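Local coordinates for YkuI protein (Bacillus subtilis, PDB 2BAS) that binds the second messenger cyclic di-GMP and may hydrolyse it through its EAL domain, which is joined to a C-terminal signalling domain, at residues A[87-90]-A[91-95]; A[275-278]-A[279-282]; A[315-318]-A[319-322]; A[367-371]-A[372-376]. One frame throughout, in Å; residues are numbered along the deposited sequence.

Contact 1 of 4, residues A[87-90]-A[91-95]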
loop_
_atom_site.group_PDB
_atom_site.type_symbol
_atom_site.label_atom_id
_atom_site.label_comp_id
_atom_site.label_asym_id
_atom_site.label_seq_id
_atom_site.Cartn_x
_atom_site.Cartn_y
_atom_site.Cartn_z
ATOM N N GLU A 87 -7.311 -19.889 32.898
ATOM C CA GLU A 87 -6.678 -20.923 33.727
ATOM C C GLU A 87 -5.746 -21.849 32.925
ATOM O O GLU A 87 -4.647 -22.186 33.373
ATOM C CB GLU A 87 -7.732 -21.754 34.467
ATOM C CG GLU A 87 -7.158 -22.716 35.516
ATOM C CD GLU A 87 -8.227 -23.493 36.279
ATOM O OE1 GLU A 87 -7.857 -24.377 37.086
ATOM O OE2 GLU A 87 -9.435 -23.223 36.086
ATOM N N VAL A 88 -6.201 -22.265 31.752
ATOM C CA VAL A 88 -5.408 -23.117 30.887
ATOM C C VAL A 88 -4.255 -22.306 30.279
ATOM O O VAL A 88 -3.102 -22.728 30.317
ATOM C CB VAL A 88 -6.285 -23.760 29.790
ATOM C CG1 VAL A 88 -5.441 -24.585 28.817
ATOM C CG2 VAL A 88 -7.363 -24.629 30.422
ATOM N N ASP A 89 -4.576 -21.136 29.738
ATOM C CA ASP A 89 -3.580 -20.263 29.121
ATOM C C ASP A 89 -2.407 -19.975 30.055
ATOM O O ASP A 89 -1.251 -20.105 29.661
ATOM C CB ASP A 89 -4.237 -18.962 28.674
ATOM C CG ASP A 89 -3.346 -18.130 27.778
ATOM O OD1 ASP A 89 -2.767 -18.690 26.805
ATOM O OD2 ASP A 89 -3.243 -16.905 28.051
ATOM N N ASN A 90 -2.711 -19.611 31.296
ATOM C CA ASN A 90 -1.691 -19.368 32.314
ATOM C C ASN A 90 -0.767 -20.565 32.581
ATOM O O ASN A 90 0.444 -20.398 32.750
ATOM C CB ASN A 90 -2.326 -18.844 33.613
ATOM C CG ASN A 90 -2.839 -17.396 33.486
ATOM O OD1 ASN A 90 -2.388 -16.628 32.633
ATOM N ND2 ASN A 90 -3.783 -17.028 34.344
ATOM N N ARG A 91 -1.324 -21.770 32.602
ATOM C CA ARG A 91 -0.505 -22.957 32.799
ATOM C C ARG A 91 0.501 -23.094 31.654
ATOM O O ARG A 91 1.706 -23.207 31.888
ATOM C CB ARG A 91 -1.368 -24.219 32.963
ATOM C CG ARG A 91 -0.593 -25.496 33.349
ATOM C CD ARG A 91 -0.068 -25.452 34.782
ATOM N NE ARG A 91 -1.151 -25.623 35.742
ATOM C CZ ARG A 91 -1.478 -26.781 36.313
ATOM N NH1 ARG A 91 -2.489 -26.834 37.171
ATOM N NH2 ARG A 91 -0.800 -27.886 36.031
ATOM N N ILE A 92 0.012 -23.041 30.422
ATOM C CA ILE A 92 0.883 -23.150 29.255
ATOM C C ILE A 92 2.013 -22.116 29.252
ATOM O O ILE A 92 3.176 -22.489 29.122
ATOM C CB ILE A 92 0.090 -23.029 27.943
ATOM C CG1 ILE A 92 -0.929 -24.159 27.828
ATOM C CG2 ILE A 92 1.028 -23.027 26.730
ATOM C CD1 ILE A 92 -2.006 -23.857 26.791
ATOM N N ILE A 93 1.664 -20.832 29.388
ATOM C CA ILE A 93 2.640 -19.731 29.358
ATOM C C ILE A 93 3.766 -19.906 30.373
ATOM O O ILE A 93 4.946 -19.794 30.026
ATOM C CB ILE A 93 1.975 -18.352 29.582
ATOM C CG1 ILE A 93 0.893 -18.090 28.533
ATOM C CG2 ILE A 93 3.011 -17.240 29.508
ATOM C CD1 ILE A 93 -0.078 -16.967 28.905
ATOM N N ARG A 94 3.394 -20.179 31.623
ATOM C CA ARG A 94 4.362 -20.372 32.699
ATOM C C ARG A 94 5.334 -21.524 32.447
ATOM O O ARG A 94 6.537 -21.379 32.672
ATOM C CB ARG A 94 3.652 -20.537 34.039
ATOM C CG ARG A 94 3.027 -19.252 34.533
ATOM C CD ARG A 94 2.163 -19.473 35.769
ATOM N NE ARG A 94 1.468 -18.234 36.099
ATOM C CZ ARG A 94 1.961 -17.263 36.868
ATOM N NH1 ARG A 94 3.164 -17.378 37.430
ATOM N NH2 ARG A 94 1.239 -16.168 37.080
ATOM N N GLN A 95 4.831 -22.658 31.971
ATOM C CA GLN A 95 5.709 -23.765 31.618
ATOM C C GLN A 95 6.688 -23.348 30.540
ATOM O O GLN A 95 7.866 -23.702 30.594
ATOM C CB GLN A 95 4.911 -24.957 31.116
ATOM C CG GLN A 95 4.188 -25.725 32.189
ATOM C CD GLN A 95 3.430 -26.893 31.617
ATOM O OE1 GLN A 95 4.011 -27.784 30.993
ATOM N NE2 GLN A 95 2.122 -26.901 31.827
#

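Contact 2 of 4, residues A[275-278]-A[279-282]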
loop_
_atom_site.group_PDB
_atom_site.type_symbol
_atom_site.label_atom_id
_atom_site.label_comp_id
_atom_site.label_asym_id
_atom_site.label_seq_id
_atom_site.Cartn_x
_atom_site.Cartn_y
_atom_site.Cartn_z
ATOM N N LYS A 275 20.396 -21.403 3.114
ATOM C CA LYS A 275 21.483 -20.696 2.430
ATOM C C LYS A 275 21.524 -20.962 0.926
ATOM O O LYS A 275 21.644 -20.021 0.136
ATOM C CB LYS A 275 22.844 -21.018 3.059
ATOM C CG LYS A 275 23.395 -19.960 4.024
ATOM C CD LYS A 275 24.322 -18.942 3.333
ATOM C CE LYS A 275 23.560 -17.856 2.583
ATOM N NZ LYS A 275 24.462 -16.899 1.882
ATOM N N THR A 276 21.409 -22.228 0.534
ATOM C CA THR A 276 21.426 -22.593 -0.882
ATOM C C THR A 276 20.083 -22.313 -1.546
ATOM O O THR A 276 20.036 -21.866 -2.690
ATOM C CB THR A 276 21.811 -24.081 -1.135
ATOM O OG1 THR A 276 20.695 -24.934 -0.857
ATOM C CG2 THR A 276 23.027 -24.506 -0.296
ATOM N N GLU A 277 18.994 -22.572 -0.829
ATOM C CA GLU A 277 17.663 -22.358 -1.382
ATOM C C GLU A 277 17.433 -20.880 -1.730
ATOM O O GLU A 277 16.713 -20.566 -2.686
ATOM C CB GLU A 277 16.588 -22.907 -0.440
ATOM C CG GLU A 277 15.226 -23.130 -1.101
ATOM C CD GLU A 277 14.471 -24.327 -0.532
ATOM O OE1 GLU A 277 13.874 -25.074 -1.339
ATOM O OE2 GLU A 277 14.480 -24.535 0.706
ATOM N N PHE A 278 18.069 -19.983 -0.974
ATOM C CA PHE A 278 17.996 -18.557 -1.275
ATOM C C PHE A 278 18.833 -18.179 -2.500
ATOM O O PHE A 278 18.453 -17.280 -3.257
ATOM C CB PHE A 278 18.370 -17.683 -0.068
ATOM C CG PHE A 278 17.367 -17.725 1.065
ATOM C CD1 PHE A 278 16.058 -18.171 0.859
ATOM C CD2 PHE A 278 17.723 -17.274 2.338
ATOM C CE1 PHE A 278 15.129 -18.203 1.910
ATOM C CE2 PHE A 278 16.803 -17.296 3.394
ATOM C CZ PHE A 278 15.504 -17.760 3.177
ATOM N N HIS A 279 19.969 -18.857 -2.689
ATOM C CA HIS A 279 20.830 -18.606 -3.848
ATOM C C HIS A 279 20.114 -18.881 -5.166
ATOM O O HIS A 279 20.375 -18.211 -6.166
ATOM C CB HIS A 279 22.119 -19.423 -3.783
ATOM C CG HIS A 279 23.187 -18.804 -2.936
ATOM N ND1 HIS A 279 23.606 -19.358 -1.738
ATOM C CD2 HIS A 279 23.929 -17.680 -3.120
ATOM C CE1 HIS A 279 24.559 -18.604 -1.220
ATOM N NE2 HIS A 279 24.772 -17.578 -2.037
ATOM N N GLN A 280 19.233 -19.878 -5.163
ATOM C CA GLN A 280 18.398 -20.158 -6.317
ATOM C C GLN A 280 17.492 -18.952 -6.554
ATOM O O GLN A 280 17.418 -18.454 -7.679
ATOM C CB GLN A 280 17.570 -21.428 -6.118
ATOM C CG GLN A 280 18.399 -22.695 -5.886
ATOM C CD GLN A 280 17.560 -23.877 -5.403
ATOM O OE1 GLN A 280 16.665 -24.347 -6.107
ATOM N NE2 GLN A 280 17.858 -24.367 -4.202
ATOM N N PHE A 281 16.844 -18.470 -5.484
ATOM C CA PHE A 281 15.980 -17.285 -5.535
ATOM C C PHE A 281 16.703 -16.048 -6.071
ATOM O O PHE A 281 16.144 -15.305 -6.886
ATOM C CB PHE A 281 15.393 -16.946 -4.162
ATOM C CG PHE A 281 14.542 -18.036 -3.550
ATOM C CD1 PHE A 281 14.519 -18.212 -2.173
ATOM C CD2 PHE A 281 13.764 -18.880 -4.337
ATOM C CE1 PHE A 281 13.739 -19.203 -1.588
ATOM C CE2 PHE A 281 12.985 -19.884 -3.752
ATOM C CZ PHE A 281 12.973 -20.038 -2.377
ATOM N N ILE A 282 17.936 -15.830 -5.609
ATOM C CA ILE A 282 18.743 -14.690 -6.053
ATOM C C ILE A 282 19.039 -14.769 -7.555
ATOM O O ILE A 282 18.755 -13.825 -8.291
ATOM C CB ILE A 282 20.053 -14.552 -5.236
ATOM C CG1 ILE A 282 19.733 -14.218 -3.775
ATOM C CG2 ILE A 282 20.978 -13.491 -5.850
ATOM C CD1 ILE A 282 20.929 -14.299 -2.841
#

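Contact 3 of 4, residues A[315-318]-A[319-322]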
loop_
_atom_site.group_PDB
_atom_site.type_symbol
_atom_site.label_atom_id
_atom_site.label_comp_id
_atom_site.label_asym_id
_atom_site.label_seq_id
_atom_site.Cartn_x
_atom_site.Cartn_y
_atom_site.Cartn_z
ATOM N N LEU A 315 9.618 19.406 -41.185
ATOM C CA LEU A 315 9.056 20.658 -40.666
ATOM C C LEU A 315 7.605 20.604 -40.137
ATOM O O LEU A 315 6.981 21.644 -39.936
ATOM C CB LEU A 315 9.171 21.751 -41.743
ATOM C CG LEU A 315 10.547 22.084 -42.338
ATOM C CD1 LEU A 315 10.406 22.543 -43.771
ATOM C CD2 LEU A 315 11.312 23.113 -41.511
ATOM N N SER A 316 7.072 19.413 -39.891
ATOM C CA SER A 316 5.669 19.286 -39.465
ATOM C C SER A 316 5.442 19.252 -37.943
ATOM O O SER A 316 6.281 18.757 -37.193
ATOM C CB SER A 316 5.013 18.077 -40.140
ATOM O OG SER A 316 5.825 16.918 -40.044
ATOM N N SER A 317 4.281 19.756 -37.516
ATOM C CA SER A 317 3.917 19.930 -36.097
ATOM C C SER A 317 3.890 18.659 -35.240
ATOM O O SER A 317 3.961 17.546 -35.761
ATOM C CB SER A 317 2.556 20.624 -35.999
ATOM O OG SER A 317 1.505 19.698 -36.217
ATOM N N ASP A 318 3.755 18.851 -33.926
ATOM C CA ASP A 318 3.770 17.770 -32.939
ATOM C C ASP A 318 2.659 16.739 -33.139
ATOM O O ASP A 318 2.920 15.530 -33.070
ATOM C CB ASP A 318 3.666 18.325 -31.512
ATOM C CG ASP A 318 4.846 19.193 -31.115
ATOM O OD1 ASP A 318 5.933 19.095 -31.728
ATOM O OD2 ASP A 318 4.679 19.978 -30.155
ATOM N N ASP A 319 1.428 17.208 -33.363
ATOM C CA ASP A 319 0.269 16.317 -33.551
ATOM C C ASP A 319 0.423 15.436 -34.790
ATOM O O ASP A 319 0.031 14.269 -34.788
ATOM C CB ASP A 319 -1.046 17.104 -33.605
ATOM C CG ASP A 319 -1.489 17.607 -32.238
ATOM O OD1 ASP A 319 -1.926 16.785 -31.410
ATOM O OD2 ASP A 319 -1.421 18.828 -31.993
ATOM N N ASP A 320 1.017 15.992 -35.836
ATOM C CA ASP A 320 1.289 15.227 -37.033
ATOM C C ASP A 320 2.434 14.241 -36.808
ATOM O O ASP A 320 2.420 13.137 -37.360
ATOM C CB ASP A 320 1.558 16.158 -38.215
ATOM C CG ASP A 320 0.283 16.865 -38.712
ATOM O OD1 ASP A 320 -0.832 16.327 -38.491
ATOM O OD2 ASP A 320 0.393 17.952 -39.335
ATOM N N PHE A 321 3.404 14.626 -35.976
ATOM C CA PHE A 321 4.542 13.750 -35.666
ATOM C C PHE A 321 4.146 12.440 -34.964
ATOM O O PHE A 321 4.654 11.371 -35.319
ATOM C CB PHE A 321 5.632 14.503 -34.875
ATOM C CG PHE A 321 6.570 13.601 -34.107
ATOM C CD1 PHE A 321 7.524 12.824 -34.767
ATOM C CD2 PHE A 321 6.500 13.532 -32.715
ATOM C CE1 PHE A 321 8.387 11.978 -34.047
ATOM C CE2 PHE A 321 7.366 12.690 -31.979
ATOM C CZ PHE A 321 8.305 11.918 -32.644
ATOM N N ILE A 322 3.251 12.523 -33.980
ATOM C CA ILE A 322 2.854 11.331 -33.223
ATOM C C ILE A 322 1.979 10.377 -34.044
ATOM O O ILE A 322 2.011 9.160 -33.832
ATOM C CB ILE A 322 2.214 11.650 -31.837
ATOM C CG1 ILE A 322 0.923 12.477 -31.972
ATOM C CG2 ILE A 322 3.231 12.339 -30.917
ATOM C CD1 ILE A 322 0.177 12.678 -30.648
#

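Contact 4 of 4, residues A[367-371]-A[372-376]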
loop_
_atom_site.group_PDB
_atom_site.type_symbol
_atom_site.label_atom_id
_atom_site.label_comp_id
_atom_site.label_asym_id
_atom_site.label_seq_id
_atom_site.Cartn_x
_atom_site.Cartn_y
_atom_site.Cartn_z
ATOM N N ASN A 367 -3.687 17.961 -17.679
ATOM C CA ASN A 367 -2.478 17.930 -16.859
ATOM C C ASN A 367 -2.291 16.622 -16.112
ATOM O O ASN A 367 -3.200 16.166 -15.456
ATOM C CB ASN A 367 -2.463 19.089 -15.875
ATOM C CG ASN A 367 -1.142 19.201 -15.152
ATOM O OD1 ASN A 367 -0.856 18.466 -14.196
ATOM N ND2 ASN A 367 -0.313 20.108 -15.620
ATOM N N TRP A 368 -1.107 16.035 -16.175
ATOM C CA TRP A 368 -0.910 14.706 -15.580
ATOM C C TRP A 368 -0.026 14.665 -14.348
ATOM O O TRP A 368 0.355 13.582 -13.893
ATOM C CB TRP A 368 -0.370 13.721 -16.617
ATOM C CG TRP A 368 -1.303 13.598 -17.755
ATOM C CD1 TRP A 368 -1.104 14.031 -19.026
ATOM C CD2 TRP A 368 -2.632 13.048 -17.715
ATOM N NE1 TRP A 368 -2.214 13.761 -19.790
ATOM C CE2 TRP A 368 -3.160 13.150 -19.008
ATOM C CE3 TRP A 368 -3.406 12.442 -16.712
ATOM C CZ2 TRP A 368 -4.443 12.685 -19.333
ATOM C CZ3 TRP A 368 -4.673 11.984 -17.030
ATOM C CH2 TRP A 368 -5.188 12.122 -18.330
ATOM N N SER A 369 0.268 15.826 -13.791
ATOM C CA SER A 369 1.260 15.899 -12.737
ATOM C C SER A 369 0.879 15.246 -11.411
ATOM O O SER A 369 1.753 14.998 -10.573
ATOM C CB SER A 369 1.715 17.340 -12.534
ATOM O OG SER A 369 2.640 17.641 -13.555
ATOM N N TRP A 370 -0.419 14.970 -11.251
ATOM C CA TRP A 370 -0.972 14.355 -10.047
ATOM C C TRP A 370 -0.730 12.843 -10.035
ATOM O O TRP A 370 -0.769 12.229 -8.967
ATOM C CB TRP A 370 -2.460 14.675 -9.940
ATOM C CG TRP A 370 -3.157 14.375 -11.226
ATOM C CD1 TRP A 370 -3.267 15.199 -12.308
ATOM C CD2 TRP A 370 -3.785 13.137 -11.592
ATOM N NE1 TRP A 370 -3.930 14.554 -13.320
ATOM C CE2 TRP A 370 -4.267 13.293 -12.907
ATOM C CE3 TRP A 370 -3.993 11.916 -10.932
ATOM C CZ2 TRP A 370 -4.955 12.269 -13.582
ATOM C CZ3 TRP A 370 -4.663 10.890 -11.606
ATOM C CH2 TRP A 370 -5.140 11.077 -12.914
ATOM N N ARG A 371 -0.474 12.251 -11.203
ATOM C CA ARG A 371 -0.170 10.814 -11.309
ATOM C C ARG A 371 1.110 10.437 -10.551
ATOM O O ARG A 371 2.126 11.138 -10.638
ATOM C CB ARG A 371 -0.019 10.381 -12.772
ATOM C CG ARG A 371 -1.330 10.159 -13.525
ATOM C CD ARG A 371 -1.124 9.818 -14.990
ATOM N NE ARG A 371 -0.654 8.440 -15.155
ATOM C CZ ARG A 371 -0.443 7.835 -16.329
ATOM N NH1 ARG A 371 -0.662 8.479 -17.478
ATOM N NH2 ARG A 371 -0.010 6.579 -16.360
ATOM N N PRO A 372 1.075 9.330 -9.801
ATOM C CA PRO A 372 2.274 8.915 -9.073
ATOM C C PRO A 372 3.451 8.729 -10.014
ATOM O O PRO A 372 3.281 8.135 -11.097
ATOM C CB PRO A 372 1.875 7.551 -8.494
ATOM C CG PRO A 372 0.379 7.587 -8.427
ATOM C CD PRO A 372 -0.062 8.413 -9.579
ATOM N N TYR A 373 4.620 9.227 -9.604
ATOM C CA TYR A 373 5.861 9.062 -10.342
ATOM C C TYR A 373 6.060 10.045 -11.508
ATOM O O TYR A 373 7.129 10.055 -12.141
ATOM C CB TYR A 373 5.944 7.650 -10.940
ATOM C CG TYR A 373 5.890 6.495 -9.971
ATOM C CD1 TYR A 373 6.637 6.503 -8.795
ATOM C CD2 TYR A 373 5.117 5.365 -10.260
ATOM C CE1 TYR A 373 6.592 5.438 -7.908
ATOM C CE2 TYR A 373 5.067 4.290 -9.382
ATOM C CZ TYR A 373 5.814 4.332 -8.212
ATOM O OH TYR A 373 5.781 3.264 -7.337
ATOM N N PHE A 374 5.048 10.844 -11.829
ATOM C CA PHE A 374 5.126 11.644 -13.041
ATOM C C PHE A 374 6.256 12.702 -13.033
ATOM O O PHE A 374 7.046 12.774 -13.979
ATOM C CB PHE A 374 3.765 12.262 -13.397
ATOM C CG PHE A 374 3.759 12.960 -14.727
ATOM C CD1 PHE A 374 3.319 12.308 -15.864
ATOM C CD2 PHE A 374 4.215 14.271 -14.841
ATOM C CE1 PHE A 374 3.326 12.943 -17.104
ATOM C CE2 PHE A 374 4.224 14.917 -16.074
ATOM C CZ PHE A 374 3.780 14.244 -17.206
ATOM N N LEU A 375 6.323 13.506 -11.979
ATOM C CA LEU A 375 7.340 14.551 -11.873
ATOM C C LEU A 375 8.716 13.945 -11.568
ATOM O O LEU A 375 9.756 14.499 -11.948
ATOM C CB LEU A 375 6.937 15.597 -10.806
ATOM C CG LEU A 375 5.719 16.497 -11.101
ATOM C CD1 LEU A 375 5.374 17.422 -9.947
ATOM C CD2 LEU A 375 5.904 17.333 -12.374
ATOM N N GLU A 376 8.689 12.818 -10.862
ATOM C CA GLU A 376 9.873 12.054 -10.488
ATOM C C GLU A 376 10.523 11.549 -11.790
ATOM O O GLU A 376 11.729 11.678 -11.980
ATOM C CB GLU A 376 9.456 10.877 -9.576
ATOM C CG GLU A 376 10.517 10.344 -8.597
ATOM C CD GLU A 376 10.200 8.910 -8.033
ATOM O OE1 GLU A 376 9.824 8.792 -6.828
ATOM O OE2 GLU A 376 10.336 7.901 -8.793
HETATM O O HOH W 1 3.742 13.368 -9.959
#

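Contact 1 of 4, residues A[87-90]-A[91-95]
V88 and I92 sit one turn apart on helix 82-100, and they meet through both backbone and side chains. Among the backbone hydrogen bonds, I92 N lies 3.1 Å from V88 O with a nearly straight N-H (172°), and I93 N lies 3.0 Å from D89 O. R94 N donates to N90 O over 3.2 Å, whereas R91 N to E87 O, at 3.4 Å, is weak. Apolar packing follows the same spacing: V88 CG1 meets I92 CD1 at 4.1 Å. V88 holds CG1 opposite its backbone N (chi1 176°), the branch that reaches I92. Both side chains also rest on F75 of helix 72-75. I93 CD1 lies beside the D89 carboxylate, 3.3 Å from OD2; that oxygen has its hydrogen bond with Q113 NE2. R94 lays its CG 3.3 Å from N90 O and then runs on extended to a salt bridge with E132 of helix 124-135. R91 bends at chi2 and chi3 to pair with D36, and its NH1 stays 5.9 Å from E87 OE1, too far for a direct ion pair. The regular i to i+4 bonding is that of an alpha helix, here connecting, in sequence, the parallel neighbouring strands 53-64 and 108-112, a beta-alpha-beta arrangement as in the barrel of EAL domains.

Contact 2 of 4, residues A[275-278]-A[279-282]
F281 turns one face of its ring to the carbonyl of E277, four residues earlier on helix 271-311. E277 O stands 3.2 Å above the ring plane, over its centre; the backbone bond from F281 N to the same oxygen is long and weak. F281 CG sits opposite its own carbonyl carbon (chi1 -60°), which swings the ring back over the preceding turn. The E277 chain runs above the same face but offset past the rim, its CG 4.0 Å from F281 CZ. Its carboxylate is nearly parallel to the ring plane (6° between them) but displaced from the ring, so the two do not stack. OE1 of that carboxylate is hydrogen-bonded to Y256 OH.

F278 and F281 meet rim to rim instead of stacking: their centroids are 5.9 Å apart, and the planes are inclined at 37°. F278 finds its stacking partner in W245. On another flank, K275 and H279 cross at a slant. H279 ND1 approaches K275 O at 2.8 Å, but the bond is strongly bent and counts as weak. K275 is bent at chi2 and chi3, which leaves NZ 3.5 Å from H279 CE1, while its salt bridge goes to D344 of the second subunit. Q280, extended beyond CG, brings NE2 to 3.5 Å from E277 CA.

Within the fold, E277, F281 and I282 face helix 238-246, K275 and F278 touch Q51 in the loop between strands 38-47 and 53-64, and H279 and I282 pack on E342 and S369 of the second subunit.

Contact 3 of 4, residues A[315-318]-A[319-322]
The F321 ring receives D318 O at its edge, near the ring plane, with CD2 4.1 Å from that oxygen, and R311 forms a cation-pi contact with the same ring. The motif is a helix start: S317 occupies the N-cap position of helix 318-328. F321 N donates to S317 O at 3.0 Å in the carbonyl plane, and I322 N donates to D318 O at 3.2 Å, the first two bonds of the helix here. The cap side chain is held less closely. S317 OG lies between its backbone N and carbonyl carbon (chi1 79°), which places it 3.8 Å from D320 N and 3.7 Å from D320 OD2, so the distances support proximity only. The run D318, D319 and D320 puts carboxylates at the amino end of the helix, where the helix dipole would probably favour them. Each also has a polar partner: D318 pairs with R311, D319 OD1 accepts from G348 N, and D320 pairs with K323 further along the same helix. R311 therefore touches both F321 and D318, tying the helix start to the end of helix 271-311. I322 turns both branches towards one carbonyl oxygen, CG1 at 3.8 Å and CG2 at 3.9 Å from D318 O.

Contact 4 of 4, residues A[367-371]-A[372-376]
R371 O takes two hydrogen bonds, from F374 N at 3.2 Å and from an ordered water at 2.8 Å. Two beta turns meet here, type I from W368 to R371 and type II from R371 to F374, leading into helix 374-384 with Y373 at its N-cap position. F374 N approaches from above the carbonyl plane of R371, 39° out of it. Y373 has a positive phi (81°), as the third residue of a type II turn requires. The water also donates to S369 O and accepts from L375 N at 3.3 Å, joining the type I turn to L375 in the first turn of the helix. F374 packs back over the turn: W368 CB lies 4.2 Å from its ring centroid, over the face, a CH-pi contact. The ring is brought there by CG standing opposite the backbone N (chi1 -173°). S369 OG, hydrogen-bonded to E342 O, is also 3.5 Å from L375 CD2. R371 reaches out to Y393 OH, and several residues, W370 among them, touch the second subunit. Overlapping the start of the type I turn, N367 forms an Asx turn, its OD1 accepting from S369 N at 2.9 Å, while N367 O receives W370 NE1 at 2.8 Å.

Overall arrangement
The contacts follow one another in series along the chain. Contact 1 lies in the EAL domain, and contact 3 is on the opposite side of the chain's centre, with centres about 78 Å apart. Contact 2 lies near the start of the long helix 271-311, and contact 3 just past its far end, their centres about 51 Å apart. Contacts 3 and 4 are neighbours, about 11 Å between nearest atoms. Within one chain, contacts 2 and 4 stay about 21 Å apart at their nearest atoms, yet the dimer brings them together: K275 packs on N367 of the second subunit, and helix 271-311 thereby meets the turns of the partner chain.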